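Local coordinates for protein Blo t 1 allergen (Blomia tropicalis, PDB 5JT8) that is a mite allergen of the papain-like cysteine protease family, seen here with its propeptide still attached and probably held inactive by it, at residues R48-F52 against S76-E82; Q55-V59 against N259-N263; I72-S76 against R129-S133; S84-S88 against Y278-A282; M254-N258 against S321-N325. All coordinates share one frame. Numbering follows the deposited sequence.

Contact 1: R48-F52 against S76-E82; sequences REHHF and SDMSEQE
Within the propeptide, one face of helix 42-62, at 48-52, meets the turn and helix start of 76-82; backbones come closest at Phe52 and Asp77, CA atoms 4.3 Å apart. Ser76 O receives Phe52 CA in a CA-H...O contact of 3.3 Å. Asp77 O accepts from Arg48 NH1 at 2.9 Å and lies 3.2 Å from His51 CB. Asp77 OD2, hydrogen-bonded to Tyr39, is 3.9 Å from Arg48 NE, a long, out-of-plane salt bridge. The Arg48 side chain (t, p, p, then extended) sets NH1 3.4 Å from Met78 CG. Ser79, the N-cap, lays CB over the His51 ring, 3.8 Å from its centroid. With Glu82 it closes a capping box of weak bonds: Glu82 N to Ser79 OG, 3.3 Å, and Ser79 N to Glu82 OE1, 3.4 Å. Glu82 OE1 also forms a salt bridge with Arg48 NH1 (3.3 Å) and weakly accepts from His51 ND1 (3.3 Å). Arg48 and Asp77 fit the ERFNIN and GNFD motifs of I29 propeptides, whose charge network ties helix to turn.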
# COMPACT_ATOMS: atom_id res chain seq x y z
N ARG A 48 15.81 21.03 -0.58
CA ARG A 48 14.58 20.40 -0.12
C ARG A 48 13.32 21.21 -0.41
O ARG A 48 12.29 20.64 -0.78
CB ARG A 48 14.71 20.13 1.39
CG ARG A 48 13.57 19.39 2.01
CD ARG A 48 13.44 17.99 1.45
NE ARG A 48 14.54 17.08 1.75
CZ ARG A 48 14.63 15.85 1.26
NH1 ARG A 48 13.68 15.40 0.44
NH2 ARG A 48 15.64 15.06 1.57
N GLU A 49 13.37 22.53 -0.24
CA GLU A 49 12.19 23.34 -0.51
C GLU A 49 12.02 23.57 -1.99
O GLU A 49 10.94 23.92 -2.45
CB GLU A 49 12.23 24.69 0.21
CG GLU A 49 13.58 25.39 0.41
CD GLU A 49 13.50 26.35 1.62
OE1 GLU A 49 13.11 25.91 2.73
OE2 GLU A 49 13.73 27.59 1.43
N HIS A 50 13.09 23.36 -2.76
CA HIS A 50 12.96 23.37 -4.21
C HIS A 50 12.05 22.24 -4.68
O HIS A 50 11.16 22.43 -5.52
CB HIS A 50 14.33 23.25 -4.89
CG HIS A 50 14.25 23.10 -6.38
ND1 HIS A 50 13.70 24.07 -7.20
CD2 HIS A 50 14.62 22.08 -7.20
CE1 HIS A 50 13.75 23.66 -8.46
NE2 HIS A 50 14.30 22.46 -8.49
N HIS A 51 12.28 21.05 -4.13
CA HIS A 51 11.43 19.91 -4.42
C HIS A 51 10.01 20.17 -3.94
O HIS A 51 9.06 19.82 -4.63
CB HIS A 51 11.99 18.63 -3.80
CG HIS A 51 13.21 18.12 -4.48
ND1 HIS A 51 14.06 17.20 -3.90
CD2 HIS A 51 13.74 18.41 -5.69
CE1 HIS A 51 15.06 16.94 -4.73
NE2 HIS A 51 14.89 17.66 -5.82
N PHE A 52 9.87 20.81 -2.78
CA PHE A 52 8.54 21.17 -2.31
C PHE A 52 7.87 22.20 -3.22
O PHE A 52 6.67 22.10 -3.48
CB PHE A 52 8.59 21.74 -0.90
CG PHE A 52 7.29 22.38 -0.47
CD1 PHE A 52 6.26 21.61 0.03
CD2 PHE A 52 7.10 23.74 -0.61
CE1 PHE A 52 5.06 22.19 0.41
CE2 PHE A 52 5.90 24.32 -0.25
CZ PHE A 52 4.88 23.55 0.27
N SER A 76 5.90 15.54 0.20
CA SER A 76 6.00 16.51 -0.91
C SER A 76 7.35 17.22 -1.02
O SER A 76 7.54 18.06 -1.91
CB SER A 76 4.91 17.57 -0.77
OG SER A 76 3.62 16.99 -0.85
N ASP A 77 8.28 16.89 -0.14
CA ASP A 77 9.58 17.55 -0.16
C ASP A 77 10.63 16.70 -0.90
O ASP A 77 11.78 17.11 -1.03
CB ASP A 77 10.03 17.89 1.26
CG ASP A 77 10.14 16.66 2.16
OD1 ASP A 77 9.42 15.66 1.93
OD2 ASP A 77 10.95 16.70 3.11
N MET A 78 10.22 15.54 -1.39
CA MET A 78 11.14 14.69 -2.15
C MET A 78 10.83 14.74 -3.65
O MET A 78 9.70 14.99 -4.05
CB MET A 78 11.09 13.25 -1.65
CG MET A 78 11.30 13.09 -0.16
SD MET A 78 11.20 11.39 0.43
CE MET A 78 11.07 11.67 2.20
N SER A 79 11.84 14.49 -4.47
CA SER A 79 11.63 14.34 -5.90
C SER A 79 11.02 12.97 -6.18
O SER A 79 10.97 12.12 -5.29
CB SER A 79 12.94 14.52 -6.67
OG SER A 79 13.90 13.56 -6.25
N GLU A 80 10.56 12.76 -7.40
CA GLU A 80 10.01 11.47 -7.78
C GLU A 80 11.03 10.35 -7.56
O GLU A 80 10.72 9.29 -7.02
CB GLU A 80 9.53 11.49 -9.23
CG GLU A 80 8.92 10.19 -9.69
CD GLU A 80 8.24 10.33 -11.04
OE1 GLU A 80 7.94 9.29 -11.67
OE2 GLU A 80 8.00 11.49 -11.45
N GLN A 81 12.27 10.62 -7.96
CA GLN A 81 13.37 9.68 -7.74
C GLN A 81 13.53 9.36 -6.24
O GLN A 81 13.63 8.19 -5.87
CB GLN A 81 14.67 10.26 -8.31
CG GLN A 81 15.67 9.20 -8.77
CD GLN A 81 16.90 9.81 -9.43
OE1 GLN A 81 16.99 11.02 -9.61
NE2 GLN A 81 17.85 8.95 -9.79
N GLU A 82 13.54 10.39 -5.40
CA GLU A 82 13.78 10.23 -3.96
C GLU A 82 12.64 9.48 -3.26
O GLU A 82 12.88 8.53 -2.52
CB GLU A 82 13.99 11.61 -3.30
CG GLU A 82 15.32 12.28 -3.67
CD GLU A 82 15.59 13.56 -2.88
OE1 GLU A 82 14.63 14.25 -2.48
OE2 GLU A 82 16.78 13.87 -2.66

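Contact 2: Q55-V59 against N259-N263; sequences QLKWV and NYFRN
Two helical segments lie side by side without backbone touching: 55-59, from the long propeptide helix 42-62, and 259-263, the short helix 259-262 of the protease plus its exit residue. The closest CA atoms are Val59 to Asn263, 7.4 Å, and Trp58 to Asn259, 8.2 Å. Side chains fill the gap. Gln55 (m, m) turns its amide inward. Its OE1 accepts from Asn263 ND2 at 3.3 Å, and its NE2 gives a weak bond to Asn259 OD1 at 3.4 Å. The same Asn263 ND2 also donates back to Asn259 O, 3.1 Å, one turn earlier. A single water completes the polar patch, donating to both Gln55 OE1 (2.4 Å) and Asn263 OD1 (2.6 Å). Arg262 NE approaches Gln55 OE1 to 3.3 Å, but at an angle too poor for a bond; its guanidinium serves Met78 O and Tyr75 O instead. Beside this patch, Trp58 (t) covers Asn259 CB, 4.0 Å from the centroid of its six-membered ring, in a CH-pi contact, and points its edge at the Tyr260 face: centroids 4.9 Å apart, planes at 83°. Val59 CG2 comes 3.8 Å from Asn263 OD1. Gln55 and Val59 occupy ERFNIN positions of the I29 propeptide. His62 and Tyr70 flank Trp58, helix 80-88 touches Asn259 and Arg262, and Phe261 turns away toward Trp307.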
# COMPACT_ATOMS: atom_id res chain seq x y z
N GLN A 55 6.92 20.52 -6.30
CA GLN A 55 5.81 19.62 -5.99
C GLN A 55 4.55 20.44 -5.80
O GLN A 55 3.48 20.06 -6.25
CB GLN A 55 6.07 18.75 -4.75
CG GLN A 55 6.80 17.44 -5.02
CD GLN A 55 6.01 16.47 -5.90
OE1 GLN A 55 5.08 15.80 -5.44
NE2 GLN A 55 6.38 16.40 -7.17
N LEU A 56 4.68 21.58 -5.12
CA LEU A 56 3.56 22.50 -4.97
C LEU A 56 3.16 23.05 -6.32
O LEU A 56 1.98 23.25 -6.61
CB LEU A 56 3.90 23.65 -4.02
CG LEU A 56 2.73 24.62 -3.85
CD1 LEU A 56 1.54 23.93 -3.20
CD2 LEU A 56 3.14 25.84 -3.05
N LYS A 57 4.16 23.30 -7.16
CA LYS A 57 3.92 23.73 -8.53
C LYS A 57 3.10 22.68 -9.28
O LYS A 57 2.10 23.01 -9.93
CB LYS A 57 5.25 23.99 -9.24
CG LYS A 57 5.11 24.65 -10.59
CD LYS A 57 6.47 24.80 -11.26
CE LYS A 57 6.38 25.64 -12.53
NZ LYS A 57 7.74 25.92 -13.08
N TRP A 58 3.51 21.42 -9.20
CA TRP A 58 2.78 20.34 -9.87
C TRP A 58 1.34 20.23 -9.37
O TRP A 58 0.43 19.94 -10.14
CB TRP A 58 3.49 18.99 -9.69
CG TRP A 58 2.88 17.91 -10.54
CD1 TRP A 58 3.29 17.51 -11.78
CD2 TRP A 58 1.72 17.12 -10.23
NE1 TRP A 58 2.48 16.51 -12.26
CE2 TRP A 58 1.50 16.25 -11.32
CE3 TRP A 58 0.86 17.05 -9.13
CZ2 TRP A 58 0.46 15.34 -11.35
CZ3 TRP A 58 -0.18 16.14 -9.16
CH2 TRP A 58 -0.37 15.29 -10.26
N VAL A 59 1.15 20.45 -8.07
CA VAL A 59 -0.17 20.33 -7.45
C VAL A 59 -1.13 21.40 -7.96
O VAL A 59 -2.22 21.08 -8.42
CB VAL A 59 -0.09 20.42 -5.90
CG1 VAL A 59 -1.48 20.59 -5.29
CG2 VAL A 59 0.60 19.19 -5.33
N ASN A 259 3.42 10.81 -9.97
CA ASN A 259 2.97 12.12 -9.47
C ASN A 259 1.49 12.18 -9.18
O ASN A 259 1.08 12.71 -8.15
CB ASN A 259 3.33 13.22 -10.47
CG ASN A 259 4.73 13.74 -10.28
OD1 ASN A 259 5.19 13.92 -9.15
ND2 ASN A 259 5.44 13.98 -11.39
N TYR A 260 0.68 11.63 -10.08
CA TYR A 260 -0.77 11.67 -9.94
C TYR A 260 -1.23 10.83 -8.75
O TYR A 260 -2.05 11.25 -7.94
CB TYR A 260 -1.45 11.20 -11.23
CG TYR A 260 -1.16 12.09 -12.42
CD1 TYR A 260 -0.01 11.91 -13.18
CD2 TYR A 260 -2.02 13.12 -12.78
CE1 TYR A 260 0.27 12.72 -14.27
CE2 TYR A 260 -1.74 13.95 -13.86
CZ TYR A 260 -0.60 13.74 -14.60
OH TYR A 260 -0.31 14.55 -15.68
N PHE A 261 -0.70 9.62 -8.64
CA PHE A 261 -1.06 8.78 -7.51
C PHE A 261 -0.53 9.37 -6.22
O PHE A 261 -1.23 9.42 -5.20
CB PHE A 261 -0.54 7.35 -7.69
CG PHE A 261 -0.99 6.43 -6.59
CD1 PHE A 261 -2.25 5.84 -6.65
CD2 PHE A 261 -0.19 6.22 -5.48
CE1 PHE A 261 -2.68 5.01 -5.63
CE2 PHE A 261 -0.62 5.41 -4.45
CZ PHE A 261 -1.86 4.80 -4.53
N ARG A 262 0.72 9.83 -6.27
CA ARG A 262 1.40 10.46 -5.13
C ARG A 262 0.56 11.51 -4.42
O ARG A 262 0.42 11.52 -3.19
CB ARG A 262 2.71 11.08 -5.60
CG ARG A 262 3.58 11.68 -4.53
CD ARG A 262 4.94 12.05 -5.12
NE ARG A 262 5.75 12.82 -4.19
CZ ARG A 262 6.97 13.28 -4.44
NH1 ARG A 262 7.54 13.04 -5.61
NH2 ARG A 262 7.61 13.97 -3.51
N ASN A 263 -0.03 12.40 -5.21
CA ASN A 263 -0.73 13.55 -4.64
C ASN A 263 -2.24 13.42 -4.67
O ASN A 263 -2.94 14.40 -4.43
CB ASN A 263 -0.32 14.82 -5.37
CG ASN A 263 1.11 15.17 -5.11
OD1 ASN A 263 1.44 15.70 -4.05
ND2 ASN A 263 1.98 14.88 -6.07
O HOH W 1 3.94 15.84 -3.28

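Contact 3: I72-S76 against R129-S133; sequences INEYS and RQQGS. With NO3 (nitrate ion), chain I.
Neither segment is helix or strand. From Asn73 to Ser76 the propeptide makes a type I turn, Ser76 N bonding Asn73 O at 2.9 Å, and an Asx turn overlies it, with Tyr75 N donating to Asn73 OD1 at 3.0 Å; Asn73 N donates to Ser76 OG at 2.7 Å. Opposite runs the irregular loop 129-133, extended at Arg129 and Gln130, turning at Gln131 (-74/-24) and reaching phi 63°, psi -145° at Gly132, where the positive phi favours glycine. The backbones stay well apart, with CA atoms 8.0 Å between Glu74 and Gly132, so long side chains make the junction. Glu74 (p, t) stretches out until OE2 accepts from Gln130 NE2 at 2.6 Å. Asn73 and Tyr75 occupy positions of the GNFD motif of I29 propeptides, while the stretch holding Gln131 precedes the modified Cys137 and, as in papain, Gln131 is consistent with the oxyanion-hole glutamine. Tyr75 (m) donates from OH to Gly132 O at 2.7 Å, and its OH lies 3.4 Å from Gln131 CG, while the amide of Gln131 is engaged by Ser302 and Cys134. One water joins three groups, donating to Glu74 OE2 and Tyr75 OH (2.7 Å each) and accepting from Gly132 N at 3.1 Å. Far from the turn, Arg129 NH1 binds nitrate O3 at 2.7 Å, and its guanidinium also pairs with Glu147.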
# COMPACT_ATOMS: atom_id res chain seq x y z
N ILE A 72 -0.62 18.53 -1.66
CA ILE A 72 0.57 18.38 -0.83
C ILE A 72 0.37 17.38 0.31
O ILE A 72 -0.70 17.31 0.91
CB ILE A 72 0.96 19.75 -0.22
CG1 ILE A 72 1.27 20.75 -1.33
CG2 ILE A 72 2.13 19.61 0.75
CD1 ILE A 72 2.38 20.30 -2.25
N ASN A 73 1.41 16.60 0.62
CA ASN A 73 1.41 15.78 1.81
C ASN A 73 2.81 15.69 2.42
O ASN A 73 3.75 16.35 1.96
CB ASN A 73 0.89 14.38 1.50
CG ASN A 73 1.60 13.75 0.32
OD1 ASN A 73 2.81 13.48 0.38
ND2 ASN A 73 0.86 13.53 -0.77
N GLU A 74 2.93 14.84 3.44
CA GLU A 74 4.17 14.67 4.21
C GLU A 74 5.40 14.37 3.34
O GLU A 74 6.53 14.64 3.74
CB GLU A 74 3.99 13.55 5.24
CG GLU A 74 3.79 12.16 4.62
CD GLU A 74 3.75 11.04 5.64
OE1 GLU A 74 4.80 10.75 6.25
OE2 GLU A 74 2.66 10.45 5.85
N TYR A 75 5.16 13.82 2.16
CA TYR A 75 6.24 13.39 1.29
C TYR A 75 6.62 14.42 0.23
O TYR A 75 7.54 14.20 -0.55
CB TYR A 75 5.86 12.09 0.59
CG TYR A 75 5.60 10.91 1.50
CD1 TYR A 75 6.60 10.45 2.36
CD2 TYR A 75 4.38 10.24 1.48
CE1 TYR A 75 6.38 9.37 3.19
CE2 TYR A 75 4.15 9.16 2.30
CZ TYR A 75 5.15 8.72 3.15
OH TYR A 75 4.92 7.64 3.97
N SER A 76 5.90 15.54 0.20
CA SER A 76 6.00 16.51 -0.91
C SER A 76 7.35 17.22 -1.02
O SER A 76 7.54 18.06 -1.91
CB SER A 76 4.91 17.57 -0.77
OG SER A 76 3.62 16.99 -0.85
N ARG A 129 -3.86 3.46 8.47
CA ARG A 129 -2.56 3.58 9.13
C ARG A 129 -1.64 4.53 8.38
O ARG A 129 -1.94 4.94 7.26
CB ARG A 129 -1.89 2.21 9.24
CG ARG A 129 -2.80 1.06 9.63
CD ARG A 129 -3.52 1.29 10.97
NE ARG A 129 -4.17 0.06 11.46
CZ ARG A 129 -5.01 0.01 12.49
NH1 ARG A 129 -5.33 1.12 13.15
NH2 ARG A 129 -5.54 -1.15 12.85
N GLN A 130 -0.50 4.85 8.98
CA GLN A 130 0.46 5.76 8.36
C GLN A 130 1.89 5.23 8.48
O GLN A 130 2.43 5.18 9.57
CB GLN A 130 0.37 7.15 9.01
CG GLN A 130 1.08 8.24 8.22
CD GLN A 130 0.68 9.65 8.63
OE1 GLN A 130 0.11 9.88 9.71
NE2 GLN A 130 0.99 10.62 7.78
N GLN A 131 2.51 4.85 7.36
CA GLN A 131 3.83 4.23 7.43
C GLN A 131 4.93 5.26 7.74
O GLN A 131 5.99 4.90 8.26
CB GLN A 131 4.15 3.49 6.13
CG GLN A 131 4.30 4.39 4.91
CD GLN A 131 4.50 3.61 3.63
OE1 GLN A 131 3.55 3.14 3.03
NE2 GLN A 131 5.76 3.45 3.22
N GLY A 132 4.68 6.52 7.41
CA GLY A 132 5.65 7.59 7.64
C GLY A 132 6.94 7.41 6.83
O GLY A 132 6.92 6.90 5.70
N SER A 133 8.05 7.80 7.43
CA SER A 133 9.35 7.82 6.77
C SER A 133 10.05 6.46 6.79
O SER A 133 11.18 6.32 7.28
CB SER A 133 10.26 8.89 7.44
N NO3 I . -8.18 -0.62 14.64
O1 NO3 I . -9.19 -0.07 14.11
O2 NO3 I . -8.19 -1.86 14.91
O3 NO3 I . -7.15 0.07 14.91
O HOH W 2 2.63 7.75 5.45

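Contact 4: S84-S88 against Y278-A282; sequences SFHLS and YTDHA
Helix 80-88 of the propeptide lays residues 84-88 across the protease where strand 281-291 begins, near the active-site cleft of the papain fold. The strand start carries a classic beta bulge: Asp280 and His281 both face Met254 on the neighbouring strand. The closest CA pairs are Ser88 with Asp280, 5.6 Å, and Leu87 with His281, 6.3 Å. At Ser84 (t), OG works both ways, donating to Asp280 OD2 at 2.9 Å and accepting from Tyr278 OH at 2.6 Å. Tyr278 (t) reaches in from the loop with its ring edge toward that hydroxyl, and Asp280 OD2 has a second partner in Ser257 OG. Leu87 (m, t) is the apolar piece: CB lies 3.4 Å from Asp280 O, and CD2 lies 4.0 Å from His281 ND1. By its place, its bond from NE2 to Asn301 and its stack with Trp303, His281 is consistent with the catalytic histidine of papain, so the propeptide leucine sits right beside it, in keeping with a zymogen whose cleft is occupied. The helical bond Ser88 N to Ser84 O, 3.0 Å, keeps the two serines one turn apart on the same side. Ser88 (m) then points its CB toward the strand start and donates from OG to Asp280 O at 2.6 Å.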
# COMPACT_ATOMS: atom_id res chain seq x y z
N SER A 84 10.36 7.47 -4.58
CA SER A 84 10.43 6.09 -5.03
C SER A 84 11.46 5.30 -4.21
O SER A 84 11.19 4.18 -3.78
CB SER A 84 10.77 6.04 -6.52
OG SER A 84 10.93 4.70 -6.95
N PHE A 85 12.64 5.88 -4.00
CA PHE A 85 13.65 5.26 -3.15
C PHE A 85 13.17 5.16 -1.70
O PHE A 85 13.37 4.14 -1.04
CB PHE A 85 14.97 6.02 -3.23
CG PHE A 85 16.13 5.29 -2.60
CD1 PHE A 85 16.81 4.31 -3.31
CD2 PHE A 85 16.52 5.55 -1.30
CE1 PHE A 85 17.88 3.62 -2.73
CE2 PHE A 85 17.58 4.87 -0.72
CZ PHE A 85 18.26 3.91 -1.43
N HIS A 86 12.56 6.23 -1.20
CA HIS A 86 11.94 6.21 0.13
C HIS A 86 10.97 5.03 0.31
O HIS A 86 10.93 4.40 1.36
CB HIS A 86 11.22 7.53 0.39
CG HIS A 86 10.99 7.83 1.84
ND1 HIS A 86 11.89 7.47 2.82
CD2 HIS A 86 9.96 8.45 2.47
CE1 HIS A 86 11.43 7.87 3.99
NE2 HIS A 86 10.26 8.46 3.81
N LEU A 87 10.17 4.75 -0.72
CA LEU A 87 9.22 3.65 -0.66
C LEU A 87 9.89 2.28 -0.70
O LEU A 87 9.60 1.42 0.13
CB LEU A 87 8.20 3.76 -1.80
CG LEU A 87 7.29 4.98 -1.68
CD1 LEU A 87 6.40 5.14 -2.92
CD2 LEU A 87 6.46 4.89 -0.40
N SER A 88 10.78 2.05 -1.67
CA SER A 88 11.32 0.71 -1.87
C SER A 88 12.80 0.64 -2.19
O SER A 88 13.24 -0.28 -2.89
CB SER A 88 10.54 -0.00 -2.97
OG SER A 88 9.18 -0.17 -2.59
N TYR A 278 6.52 -0.71 -13.81
CA TYR A 278 7.29 -0.21 -12.69
C TYR A 278 6.44 -0.14 -11.42
O TYR A 278 5.46 0.58 -11.35
CB TYR A 278 7.87 1.16 -13.00
CG TYR A 278 8.81 1.72 -11.96
CD1 TYR A 278 10.18 1.46 -12.03
CD2 TYR A 278 8.34 2.51 -10.93
CE1 TYR A 278 11.05 1.98 -11.09
CE2 TYR A 278 9.20 3.03 -9.98
CZ TYR A 278 10.55 2.77 -10.06
OH TYR A 278 11.40 3.30 -9.11
N THR A 279 6.85 -0.90 -10.42
CA THR A 279 6.15 -0.96 -9.17
C THR A 279 7.11 -0.61 -8.02
O THR A 279 8.28 -1.02 -8.03
CB THR A 279 5.55 -2.35 -9.00
OG1 THR A 279 6.43 -3.28 -9.63
CG2 THR A 279 4.19 -2.45 -9.72
N ASP A 280 6.64 0.17 -7.04
CA ASP A 280 7.46 0.48 -5.86
C ASP A 280 6.62 0.69 -4.61
O ASP A 280 7.13 1.12 -3.58
CB ASP A 280 8.33 1.73 -6.10
CG ASP A 280 7.53 2.97 -6.46
OD1 ASP A 280 6.28 2.93 -6.46
OD2 ASP A 280 8.16 4.01 -6.74
N HIS A 281 5.34 0.38 -4.67
CA HIS A 281 4.48 0.61 -3.52
C HIS A 281 3.45 -0.49 -3.38
O HIS A 281 2.81 -0.86 -4.36
CB HIS A 281 3.79 1.96 -3.67
CG HIS A 281 3.03 2.39 -2.46
ND1 HIS A 281 3.52 2.27 -1.18
CD2 HIS A 281 1.82 3.00 -2.34
CE1 HIS A 281 2.64 2.76 -0.32
NE2 HIS A 281 1.61 3.22 -1.00
N ALA A 282 3.30 -1.01 -2.16
CA ALA A 282 2.27 -2.01 -1.87
C ALA A 282 1.07 -1.36 -1.21
O ALA A 282 1.23 -0.57 -0.30
CB ALA A 282 2.82 -3.10 -0.98

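Contact 5: M254-N258 against S321-N325; sequences MHGSN and SLGIN. With NO3 (nitrate ion), chain H.
This is a loop-to-loop contact inside the protease, built on one backbone hydrogen bond and a small apolar cluster beside the mixed sheet of the papain fold. It joins the link from strand 250-254 to helix 259-262 with the bend between strands 312-316 and 329-332. The loops come within 4.9 Å, CA to CA, at Met254 and Gly323, and 5.2 Å at His255 and Leu322. In 254-258 the chain leaves the strand through an inverse gamma turn centred on His255, then makes a type I turn from His255 to Asn258. In 321-325 Leu322 (56/24) and Gly323 (70/21) both have positive phi, and Ile324 N bonds back to Ser321 O at 3.1 Å. This bend exposes the carbonyl of Leu322 to the other loop: His255 N donates to Leu322 O at 3.0 Å, and Met254 CB lies 3.1 Å from the same oxygen. The Leu322 side chain (m, t) does most of the packing, with CD1 4.1 Å from Met254 CE and CD2 3.9 Å from His255 CB; Phe261 backs both Met254 and Leu322. Ile324 CG1 approaches Met254 CB to 4.4 Å. The His255 ring turns off toward Asp276, which takes its ND1. Asn258 caps the next helix through OD1, gives nitrate O3 a weak 3.5 Å bond from ND2, and sets its CB 3.6 Å from Leu322 CD2.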
# COMPACT_ATOMS: atom_id res chain seq x y z
N MET A 254 2.01 -1.53 -6.91
CA MET A 254 1.82 -0.59 -7.98
C MET A 254 2.85 0.53 -7.97
O MET A 254 3.83 0.50 -7.23
CB MET A 254 0.39 -0.04 -7.93
CG MET A 254 -0.15 0.19 -6.54
SD MET A 254 0.48 1.75 -5.92
CE MET A 254 -0.05 2.83 -7.25
N HIS A 255 2.64 1.51 -8.84
CA HIS A 255 3.59 2.59 -9.03
C HIS A 255 3.20 3.77 -8.13
O HIS A 255 2.63 4.76 -8.59
CB HIS A 255 3.65 2.99 -10.52
CG HIS A 255 4.80 3.88 -10.85
ND1 HIS A 255 5.18 4.14 -12.15
CD2 HIS A 255 5.67 4.56 -10.06
CE1 HIS A 255 6.23 4.94 -12.15
NE2 HIS A 255 6.54 5.22 -10.89
N GLY A 256 3.51 3.65 -6.84
CA GLY A 256 3.10 4.66 -5.87
C GLY A 256 3.76 6.02 -6.04
O GLY A 256 3.16 7.04 -5.68
N SER A 257 4.97 6.06 -6.60
CA SER A 257 5.72 7.32 -6.69
C SER A 257 5.32 8.16 -7.91
O SER A 257 5.81 9.29 -8.07
CB SER A 257 7.23 7.05 -6.70
OG SER A 257 7.64 6.28 -7.82
N ASN A 258 4.45 7.62 -8.76
CA ASN A 258 3.85 8.41 -9.84
C ASN A 258 3.19 9.68 -9.30
O ASN A 258 2.49 9.63 -8.29
CB ASN A 258 2.82 7.56 -10.61
CG ASN A 258 2.01 8.39 -11.60
OD1 ASN A 258 1.06 9.08 -11.22
ND2 ASN A 258 2.38 8.32 -12.87
N SER A 321 -3.81 0.08 -14.86
CA SER A 321 -3.30 1.40 -14.55
C SER A 321 -2.29 1.30 -13.40
O SER A 321 -2.56 0.66 -12.38
CB SER A 321 -4.45 2.34 -14.19
OG SER A 321 -3.94 3.60 -13.81
N LEU A 322 -1.12 1.90 -13.60
CA LEU A 322 -0.07 1.91 -12.59
C LEU A 322 0.35 0.51 -12.11
O LEU A 322 0.83 0.38 -11.00
CB LEU A 322 -0.52 2.73 -11.38
CG LEU A 322 -0.79 4.22 -11.60
CD1 LEU A 322 -1.71 4.73 -10.52
CD2 LEU A 322 0.52 5.02 -11.59
N GLY A 323 0.13 -0.52 -12.93
CA GLY A 323 0.51 -1.88 -12.57
C GLY A 323 -0.30 -2.54 -11.45
O GLY A 323 0.15 -3.51 -10.84
N ILE A 324 -1.50 -2.03 -11.19
CA ILE A 324 -2.40 -2.57 -10.18
C ILE A 324 -2.63 -4.08 -10.30
O ILE A 324 -2.68 -4.79 -9.30
CB ILE A 324 -3.76 -1.84 -10.25
CG1 ILE A 324 -3.66 -0.49 -9.54
CG2 ILE A 324 -4.90 -2.68 -9.66
CD1 ILE A 324 -4.81 0.45 -9.90
N ASN A 325 -2.75 -4.57 -11.54
CA ASN A 325 -2.97 -6.00 -11.78
C ASN A 325 -1.71 -6.87 -11.80
O ASN A 325 -1.80 -8.07 -12.07
CB ASN A 325 -3.68 -6.20 -13.13
CG ASN A 325 -5.03 -5.52 -13.20
OD1 ASN A 325 -5.13 -4.29 -13.12
ND2 ASN A 325 -6.09 -6.31 -13.36
N NO3 H . 1.31 8.76 -16.53
O1 NO3 H . 0.44 8.71 -17.45
O2 NO3 H . 2.00 7.72 -16.26
O3 NO3 H . 1.51 9.83 -15.87

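Overall arrangement
Contact 1 holds the propeptide to itself, contacts 2, 3 and 4 hold it to the protease, and contact 5 lies wholly within the protease. Contacts 1 and 2 share helix 42-62, and contacts 1 and 4 share helix 80-88. Arg262 of contact 2 links the group by binding Met78 O and Tyr75 O, while Ser76 belongs to both contacts 1 and 3. Chemistry shifts with depth: of the partly buried pair, contact 1 uses a charge network and contact 2 amide hydrogen bonds and an edge-to-face aromatic pair, whereas the buried contacts 3 and 4 rely on short hydroxyl and carboxylate bonds, and contact 5 mainly on apolar packing. Contacts 4 and 5 meet through Asp280 and Ser257.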